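Local coordinates for protein Pcdhgc3 (Mus musculus, PDB 4ZI8) that probably mediates calcium-dependent cell adhesion and may help establish specific neuronal connections, the chain here being the first three extracellular cadherin repeats, at residues E29-F35 with V78-R84; K131-A137 with R221-A227; L192-R196 with D260-G264. All blocks are in the same frame, centred on the assembly; numbering follows the deposited sequence.

Contact 1. Residues E29-F35 with V78-R84; sequences EERERGF and VNDRLDR. With CA (calcium ion), chain P; CA (calcium ion), chain O.
Glu29, Glu30 and Asp83 hold a calcium ion together at the base of the first cadherin repeat, part of the interrepeat calcium site typical of cadherins. Glu29 OE1, Glu30 OE2 and Asp83 OD1 all bind this ion, the last at 2.2 Å, while Glu29 OE2 turns to a second calcium and so bridges the two. Glu85 and Asp120 complete the protein ligands of the first ion. Among charged groups, Arg81 takes Glu30 side-on, with NE on OE1 at 2.8 Å and NH2 on OE2 at 3.0 Å. The carboxylate therefore serves metal and guanidinium at once, helped by a bend at chi2 (-78°) that folds its end toward Arg81. Backbone bonds join the loops at both ends: Glu30 N to Leu82 O near the metal, and, farther off, Gly34 N to Val78 O and Val78 N to Phe35 O. Water bridges Arg31 O and Leu82 N between them. Apolar contact centres on Val78, whose CG2 lies 3.9 Å from Phe35 CB, while Arg31 CG sits over the centre of the Phe35 ring. Arg84 N donates to Glu29 OE1 at 3.0 Å, from well above the carboxylate plane.

Contact 2. Residues K131-A137 with R221-A227; sequences KLEISEA and RITVLDA. With CA (calcium ion), chain Q; CA (calcium ion), chain R.
Glu136 OE2 accepts a nearly straight hydrogen bond from Ala227 N (2.8 Å, 172°) on its anti lone pair, and the same oxygen binds a calcium ion at 2.4 Å. Asp226 OD1 and Ala227 O bind that ion too, the Asp226 carboxylate also having Asn266 as a polar partner, while Glu136 OE1 reaches a second calcium; Glu195, Asp229 and Asp262 supply the other protein ligands of the first ion. With CG set between the backbone N and carbonyl carbon (chi1 56°) and the chain extended beyond it, the Glu136 carboxylate arrives between the two metals. Ser135 OG accepts from Ala137 N in an ST turn, and a water links this hydroxyl to Asp226 O. Behind the site, the ends of strands 130-135 and 215-225 run parallel, the A and G strands of the second cadherin repeat, a Greek-key beta sandwich. Five backbone bonds join them, from Leu132 N to Arg221 O through to Glu136 N to Leu225 O; the shortest is Leu225 N to Ile134 O, 2.7 Å. Toward the sandwich interior, Ile134 CD1 meets Ile222 CG2 at 3.7 Å, and Phe144, Phe170 and Leu186 pack around these strands. On the other face, Leu225 CD1 lies 3.9 Å from Glu133 CB. Farther along, Lys131 CB covers the centre of one face of the Arg221 guanidinium, 3.8 Å from CZ, while Arg221 NH2 forms a salt bridge with Glu129.

Contact 3. Residues L192-R196 with D260-G264; sequences LDWER and DLDEG. With CA (calcium ion), chain S; CA (calcium ion), chain Q; CA (calcium ion), chain R.
Trp194 and Glu263 both hold CG anti to the backbone N (chi1 -175° and 172°), which brings the indole and the glutamate chain across one another at about a right angle. Glu263 CB lies over one face of the six-membered ring, a CH-pi contact 3.9 Å from its centroid, while the carboxylate continues to the indole and sets OE2 3.1 Å from Trp194 CZ2. In Glu195 a bend at chi2 (74°) turns the carboxylate between two calcium ions. Its OE2 binds one ion at 2.0 Å, and OE1 binds the other at 2.2 Å together with Asp193 OD1. Asp262 OD1 shares the first ion across the contact, and its OD2 holds a third calcium at 2.4 Å, so this one side chain joins two metals. Asp260 grips the third ion with both oxygens. Two Asx turns shape the loops around the ligands: Asp193 OD1 accepts from Glu195 N, and Asp260 OD1 from Asp262 N along its anti lone pair, 2.9 Å away. This is the calcium-filled junction between the second and third cadherin repeats, where Glu136, Asp226, Ala227 and Asp229 complete the protein ligands of the ion shared by Glu195 and Asp262. Replacing Trp194 by an alanine removes the indole, and would probably open a gap between Glu263 and Val224, which the ring also touches, leaving the glutamate chain free to turn. Glu195 OE2 and Asp262 OD1 stand only 2.6 Å apart with no hydrogen bond between them; the shared calcium probably offsets their repulsion, so that the approach of the two loops is likely to depend on the bound metal.

Overall arrangement
From the N terminus, contact 1 comes first: it brings residues 29-35, just after strand 24-28, against residues 78-84, closing a loop within the first repeat. Contact 2 follows in series and joins the first and last strands of the second repeat, 130-135 and 215-225. Contact 3 crosses it: residues 192-196 fall inside the loop closed by contact 2, whereas residues 260-264 lie beyond it, in the third repeat. These two share two calcium ions, their centres about 11 Å apart, and tie the second repeat to the third. Contact 1 serves the junction of the first and second repeats, its centre about 50 Å from that of contact 2.

Contact 1. Residues E29-F35 with V78-R84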
loop_
_atom_site.group_PDB
_atom_site.type_symbol
_atom_site.label_atom_id
_atom_site.label_comp_id
_atom_site.label_asym_id
_atom_site.label_seq_id
_atom_site.Cartn_x
_atom_site.Cartn_y
_atom_site.Cartn_z
ATOM N N GLU B 29 19.406 -26.825 33.743
ATOM C CA GLU B 29 18.285 -26.190 34.423
ATOM C C GLU B 29 17.141 -27.175 34.630
ATOM O O GLU B 29 17.058 -28.219 33.982
ATOM C CB GLU B 29 17.770 -24.965 33.629
ATOM C CG GLU B 29 17.391 -25.311 32.159
ATOM C CD GLU B 29 16.489 -24.270 31.501
ATOM O OE1 GLU B 29 15.701 -23.586 32.193
ATOM O OE2 GLU B 29 16.591 -24.123 30.278
ATOM N N GLU B 30 16.235 -26.809 35.522
ATOM C CA GLU B 30 14.948 -27.443 35.680
ATOM C C GLU B 30 15.097 -28.852 36.258
ATOM O O GLU B 30 14.241 -29.688 36.067
ATOM C CB GLU B 30 14.180 -27.453 34.333
ATOM C CG GLU B 30 14.043 -26.078 33.709
ATOM C CD GLU B 30 12.970 -25.195 34.338
ATOM O OE1 GLU B 30 12.359 -25.557 35.383
ATOM O OE2 GLU B 30 12.712 -24.109 33.756
ATOM N N ARG B 31 16.169 -29.113 37.001
ATOM C CA ARG B 31 16.260 -30.407 37.695
ATOM C C ARG B 31 15.252 -30.492 38.817
ATOM O O ARG B 31 14.880 -29.473 39.398
ATOM C CB ARG B 31 17.658 -30.651 38.257
ATOM C CG ARG B 31 18.778 -30.822 37.231
ATOM C CD ARG B 31 18.436 -31.781 36.087
ATOM N NE ARG B 31 17.721 -31.070 35.021
ATOM C CZ ARG B 31 17.256 -31.650 33.923
ATOM N NH1 ARG B 31 17.433 -32.947 33.753
ATOM N NH2 ARG B 31 16.603 -30.935 33.002
ATOM N N GLU B 32 14.836 -31.714 39.133
ATOM C CA GLU B 32 13.925 -31.964 40.236
ATOM C C GLU B 32 14.560 -31.630 41.586
ATOM O O GLU B 32 15.786 -31.626 41.731
ATOM C CB GLU B 32 13.474 -33.426 40.227
ATOM C CG GLU B 32 12.644 -33.806 38.989
ATOM C CD GLU B 32 11.760 -35.048 39.197
ATOM O OE1 GLU B 32 11.999 -35.828 40.156
ATOM O OE2 GLU B 32 10.821 -35.237 38.391
ATOM N N ARG B 33 13.717 -31.359 42.574
ATOM C CA ARG B 33 14.210 -31.068 43.905
ATOM C C ARG B 33 14.894 -32.311 44.453
ATOM O O ARG B 33 14.381 -33.410 44.331
ATOM C CB ARG B 33 13.081 -30.617 44.821
ATOM C CG ARG B 33 13.591 -29.937 46.047
ATOM C CD ARG B 33 12.489 -29.350 46.903
ATOM N NE ARG B 33 13.072 -28.562 47.987
ATOM C CZ ARG B 33 12.474 -28.314 49.146
ATOM N NH1 ARG B 33 11.259 -28.794 49.383
ATOM N NH2 ARG B 33 13.092 -27.588 50.065
ATOM N N GLY B 34 16.083 -32.146 45.011
ATOM C CA GLY B 34 16.790 -33.297 45.532
ATOM C C GLY B 34 17.877 -33.738 44.580
ATOM O O GLY B 34 18.700 -34.572 44.926
ATOM N N PHE B 35 17.905 -33.152 43.387
ATOM C CA PHE B 35 18.932 -33.488 42.410
ATOM C C PHE B 35 20.314 -33.174 42.951
ATOM O O PHE B 35 20.590 -32.025 43.320
ATOM C CB PHE B 35 18.694 -32.726 41.107
ATOM C CG PHE B 35 19.683 -33.038 40.023
ATOM C CD1 PHE B 35 20.860 -32.312 39.908
ATOM C CD2 PHE B 35 19.413 -34.032 39.084
ATOM C CE1 PHE B 35 21.759 -32.576 38.876
ATOM C CE2 PHE B 35 20.300 -34.302 38.059
ATOM C CZ PHE B 35 21.477 -33.582 37.955
ATOM N N VAL B 78 19.720 -29.670 44.627
ATOM C CA VAL B 78 18.798 -28.649 44.118
ATOM C C VAL B 78 17.640 -28.504 45.090
ATOM O O VAL B 78 17.004 -29.486 45.442
ATOM C CB VAL B 78 18.290 -29.015 42.706
ATOM C CG1 VAL B 78 17.127 -28.107 42.278
ATOM C CG2 VAL B 78 19.456 -28.924 41.716
ATOM N N ASN B 79 17.381 -27.288 45.553
ATOM C CA ASN B 79 16.342 -27.111 46.570
ATOM C C ASN B 79 15.140 -26.282 46.082
ATOM O O ASN B 79 14.117 -26.225 46.732
ATOM C CB ASN B 79 16.973 -26.467 47.818
ATOM C CG ASN B 79 15.978 -26.250 48.944
ATOM O OD1 ASN B 79 15.395 -27.196 49.461
ATOM N ND2 ASN B 79 15.795 -25.003 49.336
ATOM N N ASP B 80 15.263 -25.649 44.930
ATOM C CA ASP B 80 14.150 -24.880 44.365
ATOM C C ASP B 80 14.304 -24.885 42.841
ATOM O O ASP B 80 15.377 -25.249 42.315
ATOM C CB ASP B 80 14.155 -23.448 44.924
ATOM C CG ASP B 80 12.811 -22.724 44.781
ATOM O OD1 ASP B 80 11.878 -23.211 44.097
ATOM O OD2 ASP B 80 12.695 -21.622 45.352
ATOM N N ARG B 81 13.258 -24.466 42.136
ATOM C CA ARG B 81 13.296 -24.465 40.684
ATOM C C ARG B 81 14.376 -23.544 40.151
ATOM O O ARG B 81 14.475 -22.374 40.533
ATOM C CB ARG B 81 11.952 -24.059 40.120
ATOM C CG ARG B 81 11.995 -23.872 38.631
ATOM C CD ARG B 81 10.593 -23.760 38.033
ATOM N NE ARG B 81 10.678 -23.683 36.573
ATOM C CZ ARG B 81 9.798 -23.058 35.799
ATOM N NH1 ARG B 81 8.745 -22.462 36.330
ATOM N NH2 ARG B 81 9.976 -23.045 34.482
ATOM N N LEU B 82 15.196 -24.085 39.263
ATOM C CA LEU B 82 16.238 -23.319 38.587
ATOM C C LEU B 82 15.813 -23.182 37.139
ATOM O O LEU B 82 16.053 -24.092 36.339
ATOM C CB LEU B 82 17.601 -24.013 38.680
ATOM C CG LEU B 82 18.233 -24.011 40.077
ATOM C CD1 LEU B 82 19.108 -25.247 40.236
ATOM C CD2 LEU B 82 19.058 -22.759 40.214
ATOM N N ASP B 83 15.136 -22.080 36.826
ATOM C CA ASP B 83 14.691 -21.798 35.465
ATOM C C ASP B 83 15.659 -20.814 34.880
ATOM O O ASP B 83 15.650 -19.629 35.254
ATOM C CB ASP B 83 13.266 -21.241 35.470
ATOM C CG ASP B 83 12.831 -20.727 34.119
ATOM O OD1 ASP B 83 13.364 -21.154 33.066
ATOM O OD2 ASP B 83 11.909 -19.891 34.127
ATOM N N ARG B 84 16.535 -21.306 34.009
ATOM C CA ARG B 84 17.547 -20.465 33.397
ATOM C C ARG B 84 16.887 -19.246 32.723
ATOM O O ARG B 84 17.466 -18.168 32.728
ATOM C CB ARG B 84 18.397 -21.276 32.390
ATOM C CG ARG B 84 19.714 -20.606 31.926
ATOM C CD ARG B 84 20.012 -20.900 30.454
ATOM N NE ARG B 84 18.946 -20.374 29.612
ATOM C CZ ARG B 84 18.812 -19.093 29.294
ATOM N NH1 ARG B 84 19.702 -18.199 29.698
ATOM N NH2 ARG B 84 17.790 -18.705 28.569
HETATM CA CA CA P . 13.418 -22.993 31.813
HETATM CA CA CA O . 15.641 -23.157 28.462
HETATM O O HOH W 1 15.532 -26.933 39.227
HETATM O O HOH W 2 11.172 -22.416 31.153
#

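Contact 2. Residues K131-A137 with R221-A227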
loop_
_atom_site.group_PDB
_atom_site.type_symbol
_atom_site.label_atom_id
_atom_site.label_comp_id
_atom_site.label_asym_id
_atom_site.label_seq_id
_atom_site.Cartn_x
_atom_site.Cartn_y
_atom_site.Cartn_z
ATOM N N LYS B 131 -3.557 -9.767 10.382
ATOM C CA LYS B 131 -4.275 -9.435 9.148
ATOM C C LYS B 131 -3.488 -8.446 8.290
ATOM O O LYS B 131 -2.861 -7.533 8.807
ATOM C CB LYS B 131 -5.652 -8.858 9.469
ATOM C CG LYS B 131 -5.582 -7.649 10.377
ATOM C CD LYS B 131 -6.937 -7.017 10.662
ATOM C CE LYS B 131 -6.779 -5.797 11.572
ATOM N NZ LYS B 131 -8.023 -4.979 11.659
ATOM N N LEU B 132 -3.505 -8.643 6.976
ATOM C CA LEU B 132 -2.968 -7.667 6.048
ATOM C C LEU B 132 -4.028 -7.355 4.996
ATOM O O LEU B 132 -4.699 -8.266 4.520
ATOM C CB LEU B 132 -1.713 -8.178 5.353
ATOM C CG LEU B 132 -0.506 -8.549 6.196
ATOM C CD1 LEU B 132 0.425 -9.390 5.367
ATOM C CD2 LEU B 132 0.183 -7.269 6.621
ATOM N N GLU B 133 -4.187 -6.089 4.633
ATOM C CA GLU B 133 -5.041 -5.750 3.495
ATOM C C GLU B 133 -4.125 -5.357 2.357
ATOM O O GLU B 133 -3.324 -4.441 2.493
ATOM C CB GLU B 133 -6.011 -4.629 3.828
ATOM C CG GLU B 133 -6.869 -4.939 5.039
ATOM C CD GLU B 133 -8.015 -3.962 5.241
ATOM O OE1 GLU B 133 -8.876 -4.261 6.096
ATOM O OE2 GLU B 133 -8.067 -2.907 4.556
ATOM N N ILE B 134 -4.215 -6.068 1.244
ATOM C CA ILE B 134 -3.281 -5.854 0.156
ATOM C C ILE B 134 -4.025 -5.662 -1.182
ATOM O O ILE B 134 -4.775 -6.535 -1.607
ATOM C CB ILE B 134 -2.301 -7.027 0.027
ATOM C CG1 ILE B 134 -1.592 -7.316 1.361
ATOM C CG2 ILE B 134 -1.275 -6.746 -1.077
ATOM C CD1 ILE B 134 -0.786 -8.561 1.325
ATOM N N SER B 135 -3.825 -4.522 -1.839
ATOM C CA SER B 135 -4.447 -4.273 -3.153
ATOM C C SER B 135 -3.967 -5.251 -4.190
ATOM O O SER B 135 -2.785 -5.586 -4.224
ATOM C CB SER B 135 -4.158 -2.856 -3.639
ATOM O OG SER B 135 -4.605 -2.671 -4.989
ATOM N N GLU B 136 -4.864 -5.690 -5.074
ATOM C CA GLU B 136 -4.464 -6.597 -6.138
ATOM C C GLU B 136 -3.594 -5.859 -7.134
ATOM O O GLU B 136 -3.004 -6.476 -8.015
ATOM C CB GLU B 136 -5.670 -7.204 -6.866
ATOM C CG GLU B 136 -6.628 -6.166 -7.440
ATOM C CD GLU B 136 -7.721 -6.787 -8.283
ATOM O OE1 GLU B 136 -7.545 -7.914 -8.801
ATOM O OE2 GLU B 136 -8.763 -6.150 -8.403
ATOM N N ALA B 137 -3.520 -4.540 -6.997
ATOM C CA ALA B 137 -2.738 -3.723 -7.917
ATOM C C ALA B 137 -1.280 -3.576 -7.480
ATOM O O ALA B 137 -0.508 -2.897 -8.154
ATOM C CB ALA B 137 -3.378 -2.351 -8.057
ATOM N N ARG B 221 -4.215 -13.774 7.804
ATOM C CA ARG B 221 -5.334 -13.664 6.905
ATOM C C ARG B 221 -5.177 -12.419 6.023
ATOM O O ARG B 221 -5.155 -11.284 6.493
ATOM C CB ARG B 221 -6.656 -13.691 7.683
ATOM C CG ARG B 221 -7.032 -12.485 8.478
ATOM C CD ARG B 221 -8.436 -12.654 9.061
ATOM N NE ARG B 221 -8.962 -11.380 9.533
ATOM C CZ ARG B 221 -8.681 -10.845 10.718
ATOM N NH1 ARG B 221 -9.200 -9.672 11.064
ATOM N NH2 ARG B 221 -7.875 -11.485 11.560
ATOM N N ILE B 222 -5.033 -12.653 4.729
ATOM C CA ILE B 222 -4.907 -11.542 3.791
ATOM C C ILE B 222 -6.234 -11.235 3.079
ATOM O O ILE B 222 -6.825 -12.110 2.454
ATOM C CB ILE B 222 -3.821 -11.845 2.783
ATOM C CG1 ILE B 222 -2.503 -12.060 3.533
ATOM C CG2 ILE B 222 -3.710 -10.706 1.748
ATOM C CD1 ILE B 222 -1.544 -12.891 2.786
ATOM N N THR B 223 -6.724 -10.011 3.228
ATOM C CA THR B 223 -7.847 -9.533 2.447
ATOM C C THR B 223 -7.302 -8.893 1.178
ATOM O O THR B 223 -6.556 -7.911 1.239
ATOM C CB THR B 223 -8.686 -8.519 3.229
ATOM O OG1 THR B 223 -9.167 -9.146 4.421
ATOM C CG2 THR B 223 -9.880 -8.027 2.396
ATOM N N VAL B 224 -7.628 -9.456 0.024
ATOM C CA VAL B 224 -7.225 -8.794 -1.213
ATOM C C VAL B 224 -8.092 -7.565 -1.411
ATOM O O VAL B 224 -9.316 -7.640 -1.337
ATOM C CB VAL B 224 -7.315 -9.738 -2.416
ATOM C CG1 VAL B 224 -6.849 -9.023 -3.691
ATOM C CG2 VAL B 224 -6.464 -10.981 -2.160
ATOM N N LEU B 225 -7.482 -6.405 -1.612
ATOM C CA LEU B 225 -8.301 -5.232 -1.953
ATOM C C LEU B 225 -8.546 -5.118 -3.458
ATOM O O LEU B 225 -7.610 -5.174 -4.254
ATOM C CB LEU B 225 -7.654 -3.945 -1.441
ATOM C CG LEU B 225 -7.429 -3.910 0.077
ATOM C CD1 LEU B 225 -6.598 -2.702 0.458
ATOM C CD2 LEU B 225 -8.789 -3.844 0.774
ATOM N N ASP B 226 -9.809 -4.963 -3.841
ATOM C CA ASP B 226 -10.182 -4.805 -5.235
ATOM C C ASP B 226 -9.562 -3.554 -5.852
ATOM O O ASP B 226 -9.481 -2.496 -5.208
ATOM C CB ASP B 226 -11.705 -4.718 -5.385
ATOM C CG ASP B 226 -12.136 -4.571 -6.838
ATOM O OD1 ASP B 226 -11.747 -5.430 -7.652
ATOM O OD2 ASP B 226 -12.866 -3.605 -7.174
ATOM N N ALA B 227 -9.122 -3.680 -7.095
ATOM C CA ALA B 227 -8.756 -2.525 -7.892
ATOM C C ALA B 227 -9.639 -2.522 -9.129
ATOM O O ALA B 227 -10.192 -3.567 -9.505
ATOM C CB ALA B 227 -7.310 -2.569 -8.275
HETATM CA CA CA Q . -10.711 -5.789 -9.734
HETATM CA CA CA R . -8.127 -8.539 -10.969
HETATM O O HOH W 3 -6.805 -1.369 -4.598
HETATM O O HOH W 4 -6.186 -9.257 -11.833
HETATM O O HOH W 5 -9.155 -8.969 -13.145
#

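Contact 3. Residues L192-R196 with D260-G264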
loop_
_atom_site.group_PDB
_atom_site.type_symbol
_atom_site.label_atom_id
_atom_site.label_comp_id
_atom_site.label_asym_id
_atom_site.label_seq_id
_atom_site.Cartn_x
_atom_site.Cartn_y
_atom_site.Cartn_z
ATOM N N LEU B 192 -1.745 -10.597 -6.859
ATOM C CA LEU B 192 -3.044 -11.003 -6.338
ATOM C C LEU B 192 -4.109 -10.649 -7.365
ATOM O O LEU B 192 -3.880 -9.808 -8.237
ATOM C CB LEU B 192 -3.354 -10.316 -5.010
ATOM C CG LEU B 192 -2.354 -10.559 -3.886
ATOM C CD1 LEU B 192 -2.691 -9.661 -2.710
ATOM C CD2 LEU B 192 -2.385 -12.025 -3.482
ATOM N N ASP B 193 -5.279 -11.269 -7.241
ATOM C CA ASP B 193 -6.369 -11.033 -8.168
ATOM C C ASP B 193 -7.676 -11.160 -7.416
ATOM O O ASP B 193 -8.103 -12.260 -7.118
ATOM C CB ASP B 193 -6.333 -12.007 -9.335
ATOM C CG ASP B 193 -7.445 -11.742 -10.351
ATOM O OD1 ASP B 193 -8.139 -10.711 -10.252
ATOM O OD2 ASP B 193 -7.627 -12.558 -11.269
ATOM N N TRP B 194 -8.314 -10.021 -7.113
ATOM C CA TRP B 194 -9.533 -10.005 -6.308
ATOM C C TRP B 194 -10.647 -10.801 -6.956
ATOM O O TRP B 194 -11.436 -11.459 -6.247
ATOM C CB TRP B 194 -10.031 -8.571 -6.060
ATOM C CG TRP B 194 -11.228 -8.539 -5.137
ATOM C CD1 TRP B 194 -11.218 -8.355 -3.774
ATOM C CD2 TRP B 194 -12.604 -8.715 -5.506
ATOM N NE1 TRP B 194 -12.505 -8.401 -3.283
ATOM C CE2 TRP B 194 -13.368 -8.630 -4.320
ATOM C CE3 TRP B 194 -13.260 -8.950 -6.722
ATOM C CZ2 TRP B 194 -14.751 -8.754 -4.315
ATOM C CZ3 TRP B 194 -14.640 -9.067 -6.721
ATOM C CH2 TRP B 194 -15.369 -8.983 -5.514
ATOM N N GLU B 195 -10.699 -10.733 -8.284
ATOM C CA GLU B 195 -11.762 -11.382 -9.028
ATOM C C GLU B 195 -11.682 -12.888 -8.893
ATOM O O GLU B 195 -12.697 -13.559 -8.978
ATOM C CB GLU B 195 -11.727 -10.985 -10.508
ATOM C CG GLU B 195 -12.328 -9.609 -10.806
ATOM C CD GLU B 195 -11.436 -8.458 -10.375
ATOM O OE1 GLU B 195 -10.210 -8.653 -10.324
ATOM O OE2 GLU B 195 -11.950 -7.352 -10.087
ATOM N N ARG B 196 -10.481 -13.417 -8.679
ATOM C CA ARG B 196 -10.290 -14.855 -8.654
ATOM C C ARG B 196 -10.233 -15.385 -7.208
ATOM O O ARG B 196 -10.916 -16.337 -6.860
ATOM C CB ARG B 196 -9.030 -15.214 -9.442
ATOM C CG ARG B 196 -8.532 -16.646 -9.253
ATOM C CD ARG B 196 -7.228 -16.891 -10.029
ATOM N NE ARG B 196 -6.700 -18.242 -9.822
ATOM C CZ ARG B 196 -5.683 -18.543 -9.013
ATOM N NH1 ARG B 196 -5.062 -17.585 -8.333
ATOM N NH2 ARG B 196 -5.276 -19.805 -8.889
ATOM N N ASP B 260 -19.717 -5.509 -15.232
ATOM C CA ASP B 260 -18.362 -5.154 -14.810
ATOM C C ASP B 260 -17.957 -6.140 -13.722
ATOM O O ASP B 260 -18.710 -6.408 -12.799
ATOM C CB ASP B 260 -18.297 -3.698 -14.309
ATOM C CG ASP B 260 -16.869 -3.166 -14.158
ATOM O OD1 ASP B 260 -16.046 -3.794 -13.462
ATOM O OD2 ASP B 260 -16.573 -2.091 -14.732
ATOM N N LEU B 261 -16.773 -6.704 -13.843
ATOM C CA LEU B 261 -16.395 -7.753 -12.919
ATOM C C LEU B 261 -15.868 -7.233 -11.586
ATOM O O LEU B 261 -15.669 -8.018 -10.645
ATOM C CB LEU B 261 -15.354 -8.665 -13.565
ATOM C CG LEU B 261 -15.907 -9.614 -14.629
ATOM C CD1 LEU B 261 -14.770 -10.424 -15.238
ATOM C CD2 LEU B 261 -16.919 -10.553 -14.006
ATOM N N ASP B 262 -15.614 -5.935 -11.492
ATOM C CA ASP B 262 -15.025 -5.395 -10.274
ATOM C C ASP B 262 -16.045 -5.232 -9.144
ATOM O O ASP B 262 -17.254 -5.391 -9.336
ATOM C CB ASP B 262 -14.369 -4.049 -10.533
ATOM C CG ASP B 262 -13.175 -4.137 -11.439
ATOM O OD1 ASP B 262 -12.316 -5.035 -11.304
ATOM O OD2 ASP B 262 -13.064 -3.255 -12.293
ATOM N N GLU B 263 -15.529 -4.909 -7.958
ATOM C CA GLU B 263 -16.340 -4.792 -6.753
ATOM C C GLU B 263 -16.822 -3.370 -6.487
ATOM O O GLU B 263 -16.110 -2.410 -6.762
ATOM C CB GLU B 263 -15.534 -5.286 -5.542
ATOM C CG GLU B 263 -16.184 -5.046 -4.217
ATOM C CD GLU B 263 -15.288 -5.450 -3.073
ATOM O OE1 GLU B 263 -14.246 -4.787 -2.873
ATOM O OE2 GLU B 263 -15.615 -6.438 -2.383
ATOM N N GLY B 264 -18.015 -3.252 -5.920
ATOM C CA GLY B 264 -18.513 -1.981 -5.425
ATOM C C GLY B 264 -18.549 -0.925 -6.505
ATOM O O GLY B 264 -19.054 -1.174 -7.593
HETATM CA CA CA S . -14.605 -1.753 -13.390
HETATM CA CA CA Q . -10.711 -5.789 -9.734
HETATM CA CA CA R . -8.127 -8.539 -10.969
HETATM O O HOH W 4 -6.186 -9.257 -11.833
HETATM O O HOH W 5 -9.155 -8.969 -13.145
#